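Local atomic coordinates of mannan endo-1,4-beta-mannosidase (Mytilus edulis, PDB entry 2C0H), a protein that hydrolyses internal beta-1,4-mannosidic linkages in the backbones of mannans, galactomannans and glucomannans, and cleaves mannohexaose into shorter mannooligosaccharides. Residues K143-A148 / G156-M161; A210-V215 / A219-G224. The protein carries 3 engineered substitutions. One frame throughout, in Å; residues are numbered along the deposited sequence.

Interaction 1 of 2, residues K143-A148 / G156-M161; sequences KPMANA and GGWDIM
The indole of Trp158 reaches outward from strand 155-162 to meet Met145 and Ala146 on helix 131-149, joining a barrel strand to the helix that precedes it in the (beta/alpha)8 TIM barrel of glycoside hydrolase family 5. With CA atoms of Ala146 and Trp158 9.0 Å apart, the ring is what bridges the two backbones. In Trp158, CG lies anti to the carbonyl carbon and beside the backbone N (chi1 -54°), a torsion that carries the benzo part of the indole to the helix. CH2 of Trp158 stands 3.9 Å from CG of Met145, and CZ2 of the same ring 4.0 Å from CA of Ala146; both neighbours approach obliquely to the ring plane. Met145 holds CG anti to its backbone N (chi1 -168°), directing the methylene at the indole. Met145 also touches Leu89 and Met93 of helix 89-102, Ile212 of helix 198-215 packs on Trp158, and Leu111 of strand 106-113 touches both, so neighbouring elements add to this buried layer outside the barrel wall. The polar edge of the indole is satisfied through one water lying in the ring plane: it accepts from NE1 of Trp158 at 3.0 Å and donates to the backbone O of Ala146, also at 3.0 Å.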
loop_
_atom_site.group_PDB
_atom_site.type_symbol
_atom_site.label_atom_id
_atom_site.label_comp_id
_atom_site.label_asym_id
_atom_site.label_seq_id
_atom_site.Cartn_x
_atom_site.Cartn_y
_atom_site.Cartn_z
ATOM N N LYS A 143 -14.249 10.041 1.047
ATOM C CA LYS A 143 -14.307 11.197 0.153
ATOM C C LYS A 143 -13.893 12.519 0.836
ATOM O O LYS A 143 -13.075 13.264 0.285
ATOM C CB LYS A 143 -15.672 11.288 -0.550
ATOM C CG LYS A 143 -15.830 10.287 -1.649
ATOM C CD LYS A 143 -17.106 10.509 -2.451
ATOM C CE LYS A 143 -17.159 9.614 -3.642
ATOM N NZ LYS A 143 -18.457 9.781 -4.390
ATOM N N PRO A 144 -14.451 12.835 2.023
ATOM C CA PRO A 144 -14.017 14.030 2.763
ATOM C C PRO A 144 -12.504 14.110 2.985
ATOM O O PRO A 144 -11.908 15.168 2.809
ATOM C CB PRO A 144 -14.779 13.909 4.091
ATOM C CG PRO A 144 -16.001 13.156 3.729
ATOM C CD PRO A 144 -15.588 12.171 2.685
ATOM N N MET A 145 -11.895 12.981 3.335
ATOM C CA MET A 145 -10.473 12.922 3.600
ATOM C C MET A 145 -9.658 13.163 2.327
ATOM O O MET A 145 -8.745 13.999 2.310
ATOM C CB MET A 145 -10.134 11.562 4.201
ATOM C CG MET A 145 -8.785 11.431 4.786
ATOM S SD MET A 145 -8.811 10.000 5.908
ATOM C CE MET A 145 -9.484 8.721 4.847
ATOM N N ALA A 146 -10.002 12.449 1.260
ATOM C CA ALA A 146 -9.257 12.545 0.007
ATOM C C ALA A 146 -9.418 13.930 -0.610
ATOM O O ALA A 146 -8.477 14.483 -1.169
ATOM C CB ALA A 146 -9.689 11.479 -0.952
ATOM N N ASN A 147 -10.606 14.509 -0.490
ATOM C CA ASN A 147 -10.827 15.846 -1.042
ATOM C C ASN A 147 -10.053 16.931 -0.279
ATOM O O ASN A 147 -9.470 17.843 -0.873
ATOM C CB ASN A 147 -12.328 16.154 -1.030
ATOM C CG ASN A 147 -12.685 17.317 -1.919
ATOM O OD1 ASN A 147 -12.374 17.319 -3.112
ATOM N ND2 ASN A 147 -13.331 18.313 -1.346
ATOM N N ALA A 148 -10.014 16.820 1.042
ATOM C CA ALA A 148 -9.376 17.817 1.888
ATOM C C ALA A 148 -7.852 17.855 1.711
ATOM O O ALA A 148 -7.243 18.911 1.828
ATOM C CB ALA A 148 -9.714 17.560 3.350
ATOM N N GLY A 156 1.640 11.405 -1.288
ATOM C CA GLY A 156 1.961 10.489 -2.367
ATOM C C GLY A 156 0.758 9.741 -2.899
ATOM O O GLY A 156 0.575 9.644 -4.110
ATOM N N GLY A 157 -0.050 9.172 -2.008
ATOM C CA GLY A 157 -1.214 8.401 -2.437
ATOM C C GLY A 157 -1.799 7.531 -1.349
ATOM O O GLY A 157 -1.532 7.741 -0.151
ATOM N N TRP A 158 -2.633 6.583 -1.788
ATOM C CA TRP A 158 -3.485 5.760 -0.923
ATOM C C TRP A 158 -3.345 4.270 -1.245
ATOM O O TRP A 158 -3.440 3.855 -2.395
ATOM C CB TRP A 158 -4.966 6.179 -1.069
ATOM C CG TRP A 158 -5.226 7.633 -0.853
ATOM C CD1 TRP A 158 -5.312 8.619 -1.810
ATOM C CD2 TRP A 158 -5.458 8.291 0.402
ATOM N NE1 TRP A 158 -5.566 9.822 -1.225
ATOM C CE2 TRP A 158 -5.671 9.658 0.130
ATOM C CE3 TRP A 158 -5.488 7.858 1.734
ATOM C CZ2 TRP A 158 -5.909 10.594 1.137
ATOM C CZ3 TRP A 158 -5.741 8.785 2.728
ATOM C CH2 TRP A 158 -5.941 10.138 2.428
ATOM N N ASP A 159 -3.145 3.455 -0.216
ATOM C CA ASP A 159 -3.145 1.999 -0.324
ATOM C C ASP A 159 -4.438 1.540 0.356
ATOM O O ASP A 159 -4.640 1.805 1.529
ATOM C CB ASP A 159 -1.862 1.480 0.366
ATOM C CG ASP A 159 -1.808 -0.019 0.561
ATOM O OD1 ASP A 159 -2.745 -0.777 0.218
ATOM O OD2 ASP A 159 -0.750 -0.464 1.096
ATOM N N ILE A 160 -5.325 0.900 -0.394
ATOM C CA ILE A 160 -6.630 0.510 0.155
ATOM C C ILE A 160 -6.530 -0.510 1.281
ATOM O O ILE A 160 -7.267 -0.425 2.249
ATOM C CB ILE A 160 -7.579 -0.058 -0.906
ATOM C CG1 ILE A 160 -7.753 0.920 -2.068
ATOM C CG2 ILE A 160 -8.925 -0.417 -0.294
ATOM C CD1 ILE A 160 -8.150 2.280 -1.707
ATOM N N MET A 161 -5.654 -1.491 1.157
ATOM C CA MET A 161 -5.597 -2.538 2.179
ATOM C C MET A 161 -4.260 -3.227 2.177
ATOM O O MET A 161 -3.714 -3.508 1.125
ATOM C CB MET A 161 -6.689 -3.589 1.972
ATOM C CG MET A 161 -6.871 -4.523 3.160
ATOM S SD MET A 161 -8.304 -5.601 2.926
ATOM C CE MET A 161 -8.937 -5.725 4.578
HETATM O O HOH W 1 -6.369 12.584 -2.192
#

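Interaction 2 of 2, residues A210-V215 / A219-G224; sequences AAIKEV and AMVTVG
Ile212 and Val221 face each other tip to tip, methyl against methyl, with CG2 of Ile212 4.0 Å from CG2 of Val221. CG2 of Ile212 is nearer still to Ala219, 3.7 Å from its CB, so one branch serves two partners. That choice follows from the torsion: with chi1 at -67°, CG1 sits anti to the carbonyl carbon and CG2 anti to the backbone N. CG2 makes the closest contacts, but the other branch also comes up to the same valine methyl, CD1 of Ile212 being 4.2 Å from CG2 of Val221; beyond the two segments, Ile212 packs on Ile160 of strand 155-162. Only three residues separate 210-215 from 219-224, a short alpha-to-beta turn that leads from helix 198-215 into strand 221-225, one of the parallel strands of the TIM barrel; the nearest CA atoms, of Lys213 and Ala219, are 6.2 Å apart. Val221 presents CG2 to the helix from a chi1 of -177°, which sets CG2 anti to its carbonyl carbon. Lys213 runs extended alongside this apolar group: its CE lies 4.2 Å from O of Ala219 and 4.4 Å from CG2 of Val221, while its NZ is hydrogen-bonded beyond both segments to the backbone O of Thr256.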
loop_
_atom_site.group_PDB
_atom_site.type_symbol
_atom_site.label_atom_id
_atom_site.label_comp_id
_atom_site.label_asym_id
_atom_site.label_seq_id
_atom_site.Cartn_x
_atom_site.Cartn_y
_atom_site.Cartn_z
ATOM N N ALA A 210 -12.510 3.770 -6.921
ATOM C CA ALA A 210 -13.371 4.675 -7.673
ATOM C C ALA A 210 -13.725 5.940 -6.879
ATOM O O ALA A 210 -13.736 7.048 -7.432
ATOM C CB ALA A 210 -14.624 3.934 -8.127
ATOM N N ALA A 211 -13.976 5.785 -5.579
ATOM C CA ALA A 211 -14.324 6.900 -4.713
ATOM C C ALA A 211 -13.208 7.947 -4.606
ATOM O O ALA A 211 -13.440 9.132 -4.716
ATOM C CB ALA A 211 -14.697 6.372 -3.342
ATOM N N ILE A 212 -11.979 7.495 -4.413
ATOM C CA ILE A 212 -10.845 8.391 -4.288
ATOM C C ILE A 212 -10.665 9.154 -5.591
ATOM O O ILE A 212 -10.447 10.356 -5.575
ATOM C CB ILE A 212 -9.558 7.606 -3.945
ATOM C CG1 ILE A 212 -9.694 7.006 -2.541
ATOM C CG2 ILE A 212 -8.332 8.530 -4.057
ATOM C CD1 ILE A 212 -8.682 5.938 -2.238
ATOM N N LYS A 213 -10.797 8.454 -6.708
ATOM C CA LYS A 213 -10.564 9.078 -8.013
ATOM C C LYS A 213 -11.720 9.974 -8.435
ATOM O O LYS A 213 -11.561 10.788 -9.336
ATOM C CB LYS A 213 -10.292 8.022 -9.074
ATOM C CG LYS A 213 -8.941 7.344 -8.904
ATOM C CD LYS A 213 -8.767 6.243 -9.916
ATOM C CE LYS A 213 -7.342 5.751 -9.977
ATOM N NZ LYS A 213 -7.135 4.937 -11.207
ATOM N N GLU A 214 -12.871 9.844 -7.790
ATOM C CA GLU A 214 -13.986 10.769 -8.048
ATOM C C GLU A 214 -13.714 12.175 -7.512
ATOM O O GLU A 214 -14.083 13.166 -8.156
ATOM C CB GLU A 214 -15.281 10.219 -7.456
ATOM C CG GLU A 214 -16.532 10.964 -7.880
ATOM C CD GLU A 214 -17.807 10.238 -7.493
ATOM O OE1 GLU A 214 -18.900 10.751 -7.835
ATOM O OE2 GLU A 214 -17.728 9.156 -6.858
ATOM N N VAL A 215 -13.090 12.271 -6.339
ATOM C CA VAL A 215 -12.800 13.562 -5.701
ATOM C C VAL A 215 -11.361 14.049 -5.930
ATOM O O VAL A 215 -11.092 15.244 -5.819
ATOM C CB VAL A 215 -13.106 13.543 -4.175
ATOM C CG1 VAL A 215 -14.590 13.265 -3.948
ATOM C CG2 VAL A 215 -12.248 12.519 -3.436
ATOM N N ALA A 219 -5.116 11.126 -8.181
ATOM C CA ALA A 219 -4.553 10.375 -7.054
ATOM C C ALA A 219 -3.937 9.045 -7.476
ATOM O O ALA A 219 -4.435 8.367 -8.380
ATOM C CB ALA A 219 -5.629 10.116 -6.004
ATOM N N MET A 220 -2.854 8.671 -6.791
ATOM C CA MET A 220 -2.271 7.354 -6.906
ATOM C C MET A 220 -2.929 6.433 -5.890
ATOM O O MET A 220 -3.035 6.783 -4.712
ATOM C CB MET A 220 -0.766 7.424 -6.641
ATOM C CG MET A 220 -0.012 8.332 -7.578
ATOM S SD MET A 220 0.196 7.660 -9.225
ATOM C CE MET A 220 -1.228 8.302 -10.105
ATOM N N VAL A 221 -3.422 5.294 -6.371
ATOM C CA VAL A 221 -4.080 4.264 -5.550
ATOM C C VAL A 221 -3.462 2.871 -5.807
ATOM O O VAL A 221 -3.205 2.479 -6.943
ATOM C CB VAL A 221 -5.603 4.209 -5.845
ATOM C CG1 VAL A 221 -6.294 3.204 -4.942
ATOM C CG2 VAL A 221 -6.241 5.579 -5.679
ATOM N N THR A 222 -3.236 2.114 -4.734
ATOM C CA THR A 222 -2.694 0.773 -4.832
ATOM C C THR A 222 -3.313 -0.164 -3.762
ATOM O O THR A 222 -4.226 0.241 -3.034
ATOM C CB THR A 222 -1.142 0.823 -4.737
ATOM O OG1 THR A 222 -0.590 -0.459 -5.062
ATOM C CG2 THR A 222 -0.685 1.213 -3.353
ATOM N N VAL A 223 -2.845 -1.412 -3.727
ATOM C CA VAL A 223 -3.154 -2.422 -2.700
ATOM C C VAL A 223 -1.867 -3.186 -2.406
ATOM O O VAL A 223 -1.178 -3.576 -3.324
ATOM C CB VAL A 223 -4.213 -3.427 -3.186
ATOM C CG1 VAL A 223 -4.408 -4.581 -2.183
ATOM C CG2 VAL A 223 -5.516 -2.725 -3.420
ATOM N N GLY A 224 -1.558 -3.394 -1.134
ATOM C CA GLY A 224 -0.371 -4.168 -0.763
ATOM C C GLY A 224 -0.585 -5.679 -0.707
ATOM O O GLY A 224 -0.953 -6.218 0.337
#

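How the interactions relate
From the N terminus, helix 131-149 comes first, and interaction 1 closes the short connection from it to strand 155-162. The chain then leaves through a long excursion, returns along helix 198-215 and turns into strand 221-225, where interaction 2 closes a second, tighter connection. The two are in series, neither nesting nor crossing, with centres about 7 Å apart. They are joined laterally at two levels. Among the helices, NZ of Lys143 forms a salt bridge with OE2 of Glu214 at 2.6 Å. Within the parallel barrel sheet, strands 155-162 and 221-225 are neighbours, and O of Trp158 lies 2.9 Å from N of Thr222, a probable hydrogen bond. Two successive helix-strand units are thereby tied together.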